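Local coordinates for paenibacillus xanthan lyase (Paenibacillus, PDB 6F2P), which cleaves the bacterial polysaccharide xanthan by beta-elimination, most likely removing the terminal mannose that is linked to glucuronate in its side chains, at residues Gln176-Ser181 with Ser188-Ala193; Pro954-Ser959 with Tyr1008-Gly1013; Ser385-Arg390 with Ser469-His474; Ile271-Leu276 with Tyr415-Ser420. One frame throughout, in Å; residues are numbered along the deposited sequence.

Contact 1. Residues Gln176-Ser181 with Ser188-Ala193; sequences QVIAIS and SARVAA
Two successive helices, joined by a short connection, lie back to back in the alpha-helical domain of this family 8 polysaccharide lyase, and one arginine-serine pair gives them their polar link. The segments run nearly antiparallel, at 154° between their N-to-C directions, and their axes approach to 7.2 Å. Hydrogen bonding is concentrated on Ser181 OG. Arg190 grips this one oxygen side-on, giving a bond from NH2 to OG of 2.9 Å and another from NE to OG of 3.0 Å. The hydroxyl oxygen lies only 7° out of the guanidinium plane, so the two bonds fix the rotation of the flat group as well as its position. The arginine gets there with CG anti to its backbone N and a bend at the next torsion (chi2 99°), which turns the chain across Ile178 at about a right angle. Apolar packing comes next. Ile178 CG1 sits over one guanidinium face, 3.8 Å from Arg190 CZ, while its CG2 branch rests 3.2 Å from Arg190 O and, further along, 4.3 Å from Ala193 CB. Beside it the small methyl of Ala179 lets the backbones draw close, Ala179 CA to Val191 CA being 4.4 Å; Val191 CG2 lies 4.1 Å from Ala179 O. Beyond the pair, Arg190 NH1 bonds to Gln161 O and the arginine makes a cation-pi contact with Tyr158; Gln161 is also a ligand of a bound calcium ion. Helices 123-141 and 147-160 flank the Val177 and Ser181 side, and helix 229-244 receives Ala179 and Val191.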
loop_
_atom_site.group_PDB
_atom_site.type_symbol
_atom_site.label_atom_id
_atom_site.label_comp_id
_atom_site.label_asym_id
_atom_site.label_seq_id
_atom_site.Cartn_x
_atom_site.Cartn_y
_atom_site.Cartn_z
ATOM N N GLN A 176 -14.532 0.467 -28.668
ATOM C CA GLN A 176 -14.244 -0.513 -29.723
ATOM C C GLN A 176 -15.391 -0.630 -30.728
ATOM O O GLN A 176 -15.170 -0.591 -31.930
ATOM C CB GLN A 176 -13.937 -1.899 -29.140
ATOM C CG GLN A 176 -12.597 -2.002 -28.425
ATOM C CD GLN A 176 -12.391 -3.344 -27.735
ATOM O OE1 GLN A 176 -11.389 -4.026 -27.965
ATOM N NE2 GLN A 176 -13.336 -3.725 -26.875
ATOM N N VAL A 177 -16.612 -0.772 -30.219
ATOM C CA VAL A 177 -17.778 -0.965 -31.052
ATOM C C VAL A 177 -17.962 0.235 -31.951
ATOM O O VAL A 177 -18.186 0.109 -33.162
ATOM C CB VAL A 177 -19.042 -1.165 -30.200
ATOM C CG1 VAL A 177 -20.273 -0.890 -31.015
ATOM C CG2 VAL A 177 -19.084 -2.593 -29.659
ATOM N N ILE A 178 -17.837 1.407 -31.349
ATOM C CA ILE A 178 -18.001 2.652 -32.083
ATOM C C ILE A 178 -16.900 2.844 -33.122
ATOM O O ILE A 178 -17.170 3.205 -34.264
ATOM C CB ILE A 178 -18.099 3.840 -31.124
ATOM C CG1 ILE A 178 -19.495 3.858 -30.510
ATOM C CG2 ILE A 178 -17.811 5.137 -31.837
ATOM C CD1 ILE A 178 -19.659 4.833 -29.394
ATOM N N ALA A 179 -15.664 2.564 -32.738
ATOM C CA ALA A 179 -14.544 2.684 -33.655
ATOM C C ALA A 179 -14.669 1.723 -34.827
ATOM O O ALA A 179 -14.444 2.100 -35.972
ATOM C CB ALA A 179 -13.246 2.441 -32.919
ATOM N N ILE A 180 -15.026 0.477 -34.558
ATOM C CA ILE A 180 -15.025 -0.493 -35.645
ATOM C C ILE A 180 -16.200 -0.251 -36.589
ATOM O O ILE A 180 -16.045 -0.336 -37.807
ATOM C CB ILE A 180 -14.988 -1.946 -35.154
ATOM C CG1 ILE A 180 -13.771 -2.168 -34.247
ATOM C CG2 ILE A 180 -14.951 -2.914 -36.347
ATOM C CD1 ILE A 180 -12.517 -1.531 -34.751
ATOM N N SER A 181 -17.365 0.084 -36.043
ATOM C CA SER A 181 -18.479 0.419 -36.914
ATOM C C SER A 181 -18.128 1.632 -37.788
ATOM O O SER A 181 -18.408 1.639 -38.987
ATOM C CB SER A 181 -19.795 0.602 -36.141
ATOM O OG SER A 181 -19.685 1.534 -35.076
ATOM N N SER A 188 -15.630 8.936 -40.571
ATOM C CA SER A 188 -14.507 9.506 -39.806
ATOM C C SER A 188 -14.900 10.030 -38.425
ATOM O O SER A 188 -14.222 9.754 -37.436
ATOM C CB SER A 188 -13.811 10.621 -40.594
ATOM O OG SER A 188 -14.725 11.647 -40.942
ATOM N N ALA A 189 -15.999 10.773 -38.359
ATOM C CA ALA A 189 -16.473 11.306 -37.086
ATOM C C ALA A 189 -16.714 10.188 -36.069
ATOM O O ALA A 189 -16.373 10.315 -34.888
ATOM C CB ALA A 189 -17.737 12.121 -37.295
ATOM N N ARG A 190 -17.287 9.089 -36.546
ATOM C CA ARG A 190 -17.619 7.958 -35.694
ATOM C C ARG A 190 -16.344 7.271 -35.203
ATOM O O ARG A 190 -16.252 6.903 -34.028
ATOM C CB ARG A 190 -18.547 6.988 -36.442
ATOM C CG ARG A 190 -18.850 5.686 -35.736
ATOM C CD ARG A 190 -20.184 5.691 -35.025
ATOM N NE ARG A 190 -20.568 4.329 -34.654
ATOM C CZ ARG A 190 -21.475 4.021 -33.731
ATOM N NH1 ARG A 190 -22.107 4.980 -33.062
ATOM N NH2 ARG A 190 -21.746 2.746 -33.475
ATOM N N VAL A 191 -15.354 7.119 -36.082
ATOM C CA VAL A 191 -14.074 6.543 -35.669
ATOM C C VAL A 191 -13.376 7.434 -34.639
ATOM O O VAL A 191 -12.778 6.951 -33.668
ATOM C CB VAL A 191 -13.116 6.350 -36.851
ATOM C CG1 VAL A 191 -11.859 5.629 -36.396
ATOM C CG2 VAL A 191 -13.793 5.574 -37.965
ATOM N N ALA A 192 -13.453 8.740 -34.849
ATOM C CA ALA A 192 -12.789 9.662 -33.947
ATOM C C ALA A 192 -13.435 9.579 -32.570
ATOM O O ALA A 192 -12.745 9.648 -31.543
ATOM C CB ALA A 192 -12.835 11.079 -34.494
ATOM N N ALA A 193 -14.756 9.409 -32.548
ATOM C CA ALA A 193 -15.469 9.286 -31.281
ATOM C C ALA A 193 -15.018 8.006 -30.602
ATOM O O ALA A 193 -14.897 7.947 -29.378
ATOM C CB ALA A 193 -16.981 9.296 -31.488
#

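Contact 2. Residues Pro954-Ser959 with Tyr1008-Gly1013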
loop_
_atom_site.group_PDB
_atom_site.type_symbol
_atom_site.label_atom_id
_atom_site.label_comp_id
_atom_site.label_asym_id
_atom_site.label_seq_id
_atom_site.Cartn_x
_atom_site.Cartn_y
_atom_site.Cartn_z
ATOM N N PRO A 954 24.350 27.979 37.434
ATOM C CA PRO A 954 23.143 27.348 36.886
ATOM C C PRO A 954 23.339 26.877 35.452
ATOM O O PRO A 954 24.210 27.385 34.745
ATOM C CB PRO A 954 22.122 28.485 36.901
ATOM C CG PRO A 954 22.948 29.702 36.713
ATOM C CD PRO A 954 24.222 29.447 37.483
ATOM N N ASN A 955 22.529 25.907 35.039
ATOM C CA ASN A 955 22.505 25.458 33.657
ATOM C C ASN A 955 21.340 26.132 32.938
ATOM O O ASN A 955 20.184 25.729 33.085
ATOM C CB ASN A 955 22.366 23.939 33.591
ATOM C CG ASN A 955 22.691 23.382 32.221
ATOM O OD1 ASN A 955 22.699 24.107 31.223
ATOM N ND2 ASN A 955 22.960 22.083 32.165
ATOM N N VAL A 956 21.649 27.173 32.176
ATOM C CA VAL A 956 20.617 27.960 31.517
ATOM C C VAL A 956 20.121 27.213 30.280
ATOM O O VAL A 956 20.899 26.924 29.370
ATOM C CB VAL A 956 21.126 29.388 31.183
ATOM C CG1 VAL A 956 20.071 30.184 30.455
ATOM C CG2 VAL A 956 21.515 30.107 32.456
ATOM N N PRO A 957 18.822 26.870 30.262
ATOM C CA PRO A 957 18.227 26.068 29.186
ATOM C C PRO A 957 18.230 26.799 27.847
ATOM O O PRO A 957 18.659 26.244 26.831
ATOM C CB PRO A 957 16.784 25.862 29.666
ATOM C CG PRO A 957 16.846 26.041 31.148
ATOM C CD PRO A 957 17.862 27.121 31.350
ATOM N N ILE A 958 17.754 28.038 27.861
ATOM C CA ILE A 958 17.611 28.842 26.653
ATOM C C ILE A 958 18.278 30.191 26.870
ATOM O O ILE A 958 18.084 30.816 27.913
ATOM C CB ILE A 958 16.117 29.112 26.327
ATOM C CG1 ILE A 958 15.308 27.815 26.298
ATOM C CG2 ILE A 958 15.975 29.867 25.012
ATOM C CD1 ILE A 958 13.852 28.015 25.913
ATOM N N SER A 959 19.055 30.647 25.893
ATOM C CA SER A 959 19.577 32.009 25.934
ATOM C C SER A 959 18.421 32.995 26.073
ATOM O O SER A 959 17.348 32.795 25.493
ATOM C CB SER A 959 20.391 32.322 24.680
ATOM O OG SER A 959 21.557 31.519 24.622
ATOM N N TYR A 1008 19.303 40.086 33.951
ATOM C CA TYR A 1008 20.438 40.100 33.026
ATOM C C TYR A 1008 20.234 39.147 31.857
ATOM O O TYR A 1008 19.358 38.283 31.893
ATOM C CB TYR A 1008 21.732 39.730 33.766
ATOM C CG TYR A 1008 21.960 40.544 35.020
ATOM C CD1 TYR A 1008 22.668 41.738 34.976
ATOM C CD2 TYR A 1008 21.455 40.123 36.251
ATOM C CE1 TYR A 1008 22.869 42.493 36.116
ATOM C CE2 TYR A 1008 21.653 40.873 37.400
ATOM C CZ TYR A 1008 22.360 42.058 37.326
ATOM O OH TYR A 1008 22.559 42.814 38.459
ATOM N N SER A 1009 21.045 39.316 30.817
ATOM C CA SER A 1009 21.037 38.390 29.691
ATOM C C SER A 1009 22.000 37.255 29.964
ATOM O O SER A 1009 23.146 37.479 30.332
ATOM C CB SER A 1009 21.445 39.096 28.401
ATOM O OG SER A 1009 20.460 40.026 28.001
ATOM N N PHE A 1010 21.530 36.029 29.794
ATOM C CA PHE A 1010 22.399 34.870 29.932
ATOM C C PHE A 1010 22.410 34.065 28.639
ATOM O O PHE A 1010 21.415 34.013 27.914
ATOM C CB PHE A 1010 21.932 33.968 31.074
ATOM C CG PHE A 1010 22.101 34.566 32.439
ATOM C CD1 PHE A 1010 23.301 34.431 33.126
ATOM C CD2 PHE A 1010 21.050 35.241 33.050
ATOM C CE1 PHE A 1010 23.457 34.970 34.402
ATOM C CE2 PHE A 1010 21.195 35.787 34.323
ATOM C CZ PHE A 1010 22.402 35.649 35.001
ATOM N N ASN A 1011 23.542 33.436 28.355
ATOM C CA ASN A 1011 23.611 32.472 27.270
ATOM C C ASN A 1011 23.223 31.102 27.797
ATOM O O ASN A 1011 23.401 30.810 28.981
ATOM C CB ASN A 1011 25.018 32.426 26.671
ATOM C CG ASN A 1011 25.427 33.745 26.043
ATOM O OD1 ASN A 1011 26.279 34.460 26.572
ATOM N ND2 ASN A 1011 24.822 34.074 24.907
ATOM N N ALA A 1012 22.672 30.271 26.922
ATOM C CA ALA A 1012 22.414 28.886 27.271
ATOM C C ALA A 1012 23.747 28.220 27.604
ATOM O O ALA A 1012 24.737 28.408 26.897
ATOM C CB ALA A 1012 21.717 28.169 26.127
ATOM N N GLY A 1013 23.780 27.469 28.698
ATOM C CA GLY A 1013 25.008 26.822 29.113
ATOM C C GLY A 1013 25.391 27.150 30.541
ATOM O O GLY A 1013 24.524 27.455 31.365
#
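Val956 and Phe1010 meet at roughly a right angle, the valine pointing from its loop toward residues 1008-1013 and meeting the phenylalanine at its CB, beside the root of the ring. CG1 of Val956 lies anti to its own backbone N (chi1 178°), and that rotation leaves CG2 to touch Phe1010 CB at 4.1 Å. Between the two branches the valine also straddles a carbonyl, its CB standing 3.5 Å from Asn1011 O. Tyr962 and Leu1036 touch both side chains and complete the apolar cluster. An alanine in place of Val956 would probably loosen this corner, since both methyl branches that fill the space beside Phe1010 and the Asn1011 carbonyl would be gone. Each segment belongs to a connection between the two sheets of a beta sandwich in the Golvesin C-terminal domain: 954-959 leads from strand 949-952 to strand 960-967, and 1008-1013 leads from strand 1003-1010 toward strand 1017-1021. The two crossings are tied by a single antiparallel hydrogen-bonded bridge, in which Val956 N donates to Gly1013 O at 3.0 Å and Gly1013 N donates in return to a lone pair of Val956 O, also at 3.0 Å. Glycine suits this place because, with phi at 126°, a CB would collide with the carbonyl oxygen of Ala1012. Ser959 turns its OG back beside its own backbone N (chi1 -65°), where it accepts a bond of 2.8 Å from Ala1012 N. Ala1012 CB is set against Val956 O at 3.6 Å, whereas Asn1011 points away and is hydrogen-bonded through OD1 to Ser985 OG.

Contact 3. Residues Ser385-Arg390 with Ser469-His474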
loop_
_atom_site.group_PDB
_atom_site.type_symbol
_atom_site.label_atom_id
_atom_site.label_comp_id
_atom_site.label_asym_id
_atom_site.label_seq_id
_atom_site.Cartn_x
_atom_site.Cartn_y
_atom_site.Cartn_z
ATOM N N SER A 385 -1.126 -11.974 -0.377
ATOM C CA SER A 385 -2.484 -11.457 -0.524
ATOM C C SER A 385 -3.119 -11.029 0.796
ATOM O O SER A 385 -3.418 -11.857 1.661
ATOM C CB SER A 385 -3.371 -12.490 -1.212
ATOM O OG SER A 385 -4.705 -12.021 -1.287
ATOM N N MET A 386 -3.347 -9.731 0.937
ATOM C CA MET A 386 -3.866 -9.187 2.176
ATOM C C MET A 386 -5.154 -8.413 1.931
ATOM O O MET A 386 -5.563 -8.209 0.785
ATOM C CB MET A 386 -2.835 -8.234 2.786
ATOM C CG MET A 386 -1.482 -8.853 3.037
ATOM S SD MET A 386 -0.230 -7.639 3.495
ATOM C CE MET A 386 0.193 -6.933 1.896
ATOM N N PHE A 387 -5.784 -7.976 3.016
ATOM C CA PHE A 387 -6.835 -6.979 2.918
ATOM C C PHE A 387 -6.867 -6.099 4.161
ATOM O O PHE A 387 -6.266 -6.429 5.181
ATOM C CB PHE A 387 -8.200 -7.600 2.568
ATOM C CG PHE A 387 -8.966 -8.152 3.741
ATOM C CD1 PHE A 387 -8.677 -9.406 4.256
ATOM C CD2 PHE A 387 -10.024 -7.442 4.286
ATOM C CE1 PHE A 387 -9.404 -9.927 5.323
ATOM C CE2 PHE A 387 -10.758 -7.960 5.346
ATOM C CZ PHE A 387 -10.444 -9.204 5.861
ATOM N N SER A 388 -7.534 -4.959 4.050
ATOM C CA SER A 388 -7.508 -3.958 5.101
ATOM C C SER A 388 -8.837 -3.235 5.117
ATOM O O SER A 388 -9.818 -3.717 4.564
ATOM C CB SER A 388 -6.401 -2.946 4.821
ATOM O OG SER A 388 -6.630 -2.278 3.588
ATOM N N SER A 389 -8.859 -2.063 5.733
ATOM C CA SER A 389 -10.044 -1.227 5.696
ATOM C C SER A 389 -10.134 -0.482 4.366
ATOM O O SER A 389 -11.079 0.276 4.139
ATOM C CB SER A 389 -10.018 -0.231 6.845
ATOM O OG SER A 389 -8.908 0.636 6.711
ATOM N N ARG A 390 -9.149 -0.692 3.495
ATOM C CA ARG A 390 -9.145 -0.068 2.173
ATOM C C ARG A 390 -9.467 -1.061 1.049
ATOM O O ARG A 390 -9.961 -0.676 -0.015
ATOM C CB ARG A 390 -7.788 0.553 1.880
ATOM C CG ARG A 390 -7.312 1.576 2.875
ATOM C CD ARG A 390 -5.890 1.984 2.529
ATOM N NE ARG A 390 -4.994 0.831 2.516
ATOM C CZ ARG A 390 -4.325 0.383 3.576
ATOM N NH1 ARG A 390 -4.435 0.989 4.754
ATOM N NH2 ARG A 390 -3.541 -0.678 3.452
ATOM N N SER A 469 6.493 -7.300 4.803
ATOM C CA SER A 469 5.090 -6.905 4.796
ATOM C C SER A 469 4.406 -7.348 6.059
ATOM O O SER A 469 4.862 -8.270 6.743
ATOM C CB SER A 469 4.347 -7.512 3.614
ATOM O OG SER A 469 4.838 -7.032 2.381
ATOM N N GLY A 470 3.287 -6.702 6.355
ATOM C CA GLY A 470 2.504 -7.069 7.507
ATOM C C GLY A 470 1.030 -6.826 7.303
ATOM O O GLY A 470 0.617 -5.984 6.496
ATOM N N MET A 471 0.237 -7.572 8.064
ATOM C CA MET A 471 -1.204 -7.436 8.051
ATOM C C MET A 471 -1.739 -7.673 9.447
ATOM O O MET A 471 -1.475 -8.716 10.049
ATOM C CB MET A 471 -1.801 -8.475 7.107
ATOM C CG MET A 471 -3.307 -8.559 7.129
ATOM S SD MET A 471 -3.904 -9.773 5.937
ATOM C CE MET A 471 -5.665 -9.720 6.288
ATOM N N GLU A 472 -2.474 -6.705 9.978
ATOM C CA GLU A 472 -3.294 -6.974 11.147
ATOM C C GLU A 472 -4.616 -7.580 10.676
ATOM O O GLU A 472 -5.509 -6.882 10.188
ATOM C CB GLU A 472 -3.533 -5.718 11.979
ATOM C CG GLU A 472 -4.275 -6.001 13.277
ATOM C CD GLU A 472 -4.229 -4.834 14.245
ATOM O OE1 GLU A 472 -3.960 -3.699 13.796
ATOM O OE2 GLU A 472 -4.458 -5.051 15.455
ATOM N N LEU A 473 -4.718 -8.896 10.792
ATOM C CA LEU A 473 -5.923 -9.596 10.407
ATOM C C LEU A 473 -7.035 -9.334 11.405
ATOM O O LEU A 473 -6.805 -9.316 12.609
ATOM C CB LEU A 473 -5.649 -11.097 10.342
ATOM C CG LEU A 473 -6.894 -11.972 10.193
ATOM C CD1 LEU A 473 -7.598 -11.674 8.874
ATOM C CD2 LEU A 473 -6.539 -13.449 10.287
ATOM N N HIS A 474 -8.236 -9.104 10.897
ATOM C CA HIS A 474 -9.437 -9.205 11.709
ATOM C C HIS A 474 -10.555 -9.737 10.833
ATOM O O HIS A 474 -11.199 -8.971 10.113
ATOM C CB HIS A 474 -9.849 -7.859 12.284
ATOM C CG HIS A 474 -11.058 -7.944 13.166
ATOM N ND1 HIS A 474 -11.819 -6.840 13.495
ATOM C CD2 HIS A 474 -11.635 -8.999 13.781
ATOM C CE1 HIS A 474 -12.816 -7.219 14.277
ATOM N NE2 HIS A 474 -12.731 -8.523 14.465
HETATM O O HOH W 1 -6.851 -6.321 7.554
#
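A straight methionine and a bent one set up this contact. Met471 has CG anti to its backbone N (chi1 173°) and stays extended all the way to its methyl, which thrusts CE up from the strand to Phe387. In Met386, CG lies anti to the carbonyl carbon (chi1 -57°) and an extended second torsion carries SD toward Gly470 O; the bend at chi3 only turns the methyl aside. Phe387 holds its ring in the crowded position between backbone N and carbonyl carbon (chi1 83°), and this swings a ring whose CB points away back toward Met471. The two methionines slide past each other in opposite directions. Met386 CB packs 3.7 Å from Met471 SD, and at the other end of the pair Met386 SD lies 3.5 Å from Gly470 O. Met471 CE then fits between the Phe387 carbonyl and the Phe387 ring, 3.6 Å from CD1, while CE1 is more loosely approached by Leu473 CD1 at 4.4 Å. Polar linkage passes through one water, which donates to Phe387 O and, at 3.0 Å, to Glu472 O. By donating to both, it joins two carbonyl oxygens that, as acceptors, could not bond to each other. The contact joins two sheets of the super-sandwich domain: 385-390 follows strand 380-385 of the four-stranded sheet, and 469-474 belongs to strand 466-474 of the nine-stranded one. Trp486 of the adjacent strand 481-488 packs on both Met386 and Met471.

Contact 4. Residues Ile271-Leu276 with Tyr415-Ser420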
loop_
_atom_site.group_PDB
_atom_site.type_symbol
_atom_site.label_atom_id
_atom_site.label_comp_id
_atom_site.label_asym_id
_atom_site.label_seq_id
_atom_site.Cartn_x
_atom_site.Cartn_y
_atom_site.Cartn_z
ATOM N N ILE A 271 3.233 -12.141 -13.873
ATOM C CA ILE A 271 3.310 -13.332 -14.706
ATOM C C ILE A 271 4.514 -14.140 -14.303
ATOM O O ILE A 271 5.655 -13.730 -14.538
ATOM C CB ILE A 271 3.394 -13.019 -16.206
ATOM C CG1 ILE A 271 2.100 -12.364 -16.674
ATOM C CG2 ILE A 271 3.648 -14.303 -17.014
ATOM C CD1 ILE A 271 2.169 -11.887 -18.085
ATOM N N TYR A 272 4.261 -15.277 -13.668
ATOM C CA TYR A 272 5.350 -16.157 -13.314
ATOM C C TYR A 272 5.370 -17.335 -14.265
ATOM O O TYR A 272 4.506 -18.202 -14.203
ATOM C CB TYR A 272 5.258 -16.622 -11.862
ATOM C CG TYR A 272 6.574 -17.167 -11.378
ATOM C CD1 TYR A 272 7.581 -16.312 -10.941
ATOM C CD2 TYR A 272 6.833 -18.530 -11.402
ATOM C CE1 TYR A 272 8.793 -16.799 -10.518
ATOM C CE2 TYR A 272 8.049 -19.032 -10.976
ATOM C CZ TYR A 272 9.026 -18.162 -10.537
ATOM O OH TYR A 272 10.237 -18.662 -10.115
ATOM N N LYS A 273 6.351 -17.336 -15.161
ATOM C CA LYS A 273 6.536 -18.428 -16.110
ATOM C C LYS A 273 5.236 -18.888 -16.780
ATOM O O LYS A 273 4.956 -20.084 -16.879
ATOM C CB LYS A 273 7.257 -19.589 -15.426
ATOM C CG LYS A 273 8.627 -19.192 -14.891
ATOM C CD LYS A 273 9.326 -20.360 -14.227
ATOM C CE LYS A 273 10.734 -19.983 -13.822
ATOM N NZ LYS A 273 11.485 -21.158 -13.293
ATOM N N GLY A 274 4.437 -17.920 -17.217
ATOM C CA GLY A 274 3.232 -18.207 -17.972
ATOM C C GLY A 274 1.977 -18.248 -17.130
ATOM O O GLY A 274 0.884 -18.495 -17.642
ATOM N N ASN A 275 2.137 -18.013 -15.834
ATOM C CA ASN A 275 1.024 -18.028 -14.897
ATOM C C ASN A 275 0.707 -16.631 -14.388
ATOM O O ASN A 275 1.539 -15.991 -13.748
ATOM C CB ASN A 275 1.360 -18.937 -13.715
ATOM C CG ASN A 275 1.538 -20.376 -14.125
ATOM O OD1 ASN A 275 0.758 -20.907 -14.916
ATOM N ND2 ASN A 275 2.568 -21.018 -13.599
ATOM N N LEU A 276 -0.496 -16.150 -14.675
ATOM C CA LEU A 276 -0.930 -14.871 -14.140
ATOM C C LEU A 276 -1.362 -15.130 -12.718
ATOM O O LEU A 276 -2.247 -15.945 -12.492
ATOM C CB LEU A 276 -2.093 -14.325 -14.960
ATOM C CG LEU A 276 -2.606 -12.928 -14.606
ATOM C CD1 LEU A 276 -1.485 -11.918 -14.622
ATOM C CD2 LEU A 276 -3.710 -12.517 -15.581
ATOM N N TYR A 415 5.575 -19.707 -6.059
ATOM C CA TYR A 415 5.690 -20.086 -7.461
ATOM C C TYR A 415 7.062 -20.662 -7.744
ATOM O O TYR A 415 8.072 -20.088 -7.343
ATOM C CB TYR A 415 5.434 -18.875 -8.356
ATOM C CG TYR A 415 4.003 -18.393 -8.312
ATOM C CD1 TYR A 415 3.039 -18.949 -9.148
ATOM C CD2 TYR A 415 3.609 -17.394 -7.430
ATOM C CE1 TYR A 415 1.723 -18.522 -9.108
ATOM C CE2 TYR A 415 2.297 -16.962 -7.380
ATOM C CZ TYR A 415 1.357 -17.532 -8.223
ATOM O OH TYR A 415 0.045 -17.117 -8.186
ATOM N N ASN A 416 7.097 -21.804 -8.421
ATOM C CA ASN A 416 8.365 -22.396 -8.830
ATOM C C ASN A 416 8.249 -23.128 -10.162
ATOM O O ASN A 416 7.442 -22.740 -10.998
ATOM C CB ASN A 416 8.958 -23.286 -7.734
ATOM C CG ASN A 416 7.986 -24.330 -7.233
ATOM O OD1 ASN A 416 7.135 -24.813 -7.972
ATOM N ND2 ASN A 416 8.112 -24.686 -5.963
ATOM N N THR A 417 9.043 -24.178 -10.365
ATOM C CA THR A 417 9.052 -24.852 -11.661
ATOM C C THR A 417 7.815 -25.737 -11.870
ATOM O O THR A 417 7.509 -26.160 -12.991
ATOM C CB THR A 417 10.352 -25.655 -11.894
ATOM O OG1 THR A 417 10.604 -26.500 -10.770
ATOM C CG2 THR A 417 11.521 -24.716 -12.064
ATOM N N ASP A 418 7.094 -26.000 -10.787
ATOM C CA ASP A 418 5.839 -26.725 -10.880
ATOM C C ASP A 418 4.791 -25.793 -11.471
ATOM O O ASP A 418 3.931 -25.280 -10.755
ATOM C CB ASP A 418 5.404 -27.213 -9.496
ATOM C CG ASP A 418 4.169 -28.082 -9.546
ATOM O OD1 ASP A 418 3.754 -28.464 -10.654
ATOM O OD2 ASP A 418 3.614 -28.385 -8.474
ATOM N N LEU A 419 4.872 -25.588 -12.784
ATOM C CA LEU A 419 4.061 -24.588 -13.480
ATOM C C LEU A 419 2.560 -24.790 -13.324
ATOM O O LEU A 419 1.785 -23.843 -13.471
ATOM C CB LEU A 419 4.420 -24.539 -14.972
ATOM C CG LEU A 419 5.889 -24.272 -15.316
ATOM C CD1 LEU A 419 6.042 -24.033 -16.802
ATOM C CD2 LEU A 419 6.439 -23.102 -14.517
ATOM N N SER A 420 2.147 -26.017 -13.028
ATOM C CA SER A 420 0.724 -26.332 -13.029
ATOM C C SER A 420 0.112 -26.262 -11.637
ATOM O O SER A 420 -1.083 -26.508 -11.471
ATOM C CB SER A 420 0.473 -27.717 -13.635
ATOM O OG SER A 420 0.819 -28.730 -12.712
HETATM O O HOH W 2 5.061 -21.413 -11.566
#
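Tyr415, at the end of strand 411-415, lays its CB over one face of the Tyr272 ring, 3.7 Å from the centroid, in a CH-pi contact. Both tyrosines slide past each other in opposite directions, with ring planes at 40°, so the overlap comes from the CB and not from ring on ring. Asn416 follows at the edge of the same ring, its O 3.8 Å from Tyr272 CE2; its OD1 takes Asp418 N in an Asx turn that curls the loop. A water donates to Asn416 O at 2.8 Å and accepts weakly from Asn275 ND2. An alanine in place of Tyr272 would probably lose this platform, leaving Tyr415 CB and the Asn416 carbonyl without their ring neighbour. Thr417 brings CG2 to 3.8 Å from Lys273 NZ, the two side chains running the same way, and commits OG1 to Pro555 O. Leu419 crosses the extended Lys273 at about a right angle, with CD2 3.7 Å from Lys273 CB. Its carbonyl accepts from Asn275 ND2 at 2.9 Å, on a lone pair, and also from Asn423 ND2. Lys273 and Gly274 form the tip of a beta hairpin closed by a type I' turn, so residues from both its strands and its tip meet the loop. With one direct hydrogen bond and one water between these two segments, their join rests largely on the Tyr272-Tyr415 and Lys273-Leu419 packing.

How the contacts relate
Contacts 3 and 4 form the closest pair, their nearest atoms about 9 Å apart, and their segments alternate along the chain. Strands 380-385 and 411-415, neighbours in one sheet, lead into 385-390 and 415-420, so one sheet feeds both contacts. Contact 4 joins the helical domain to the super-sandwich domain; in family 8 lyases the catalytic cleft lies between these domains, and contact 4 thus probably lies at the join that frames the cleft. Contact 1 stays within the helical domain, about 17 Å from contact 4 by nearest atoms. Separate calcium ions lie about 5 Å from the Ile178 side chain and about 6 Å from that of Leu419. Contact 2 is remote, its centre 79 Å from that of contact 1.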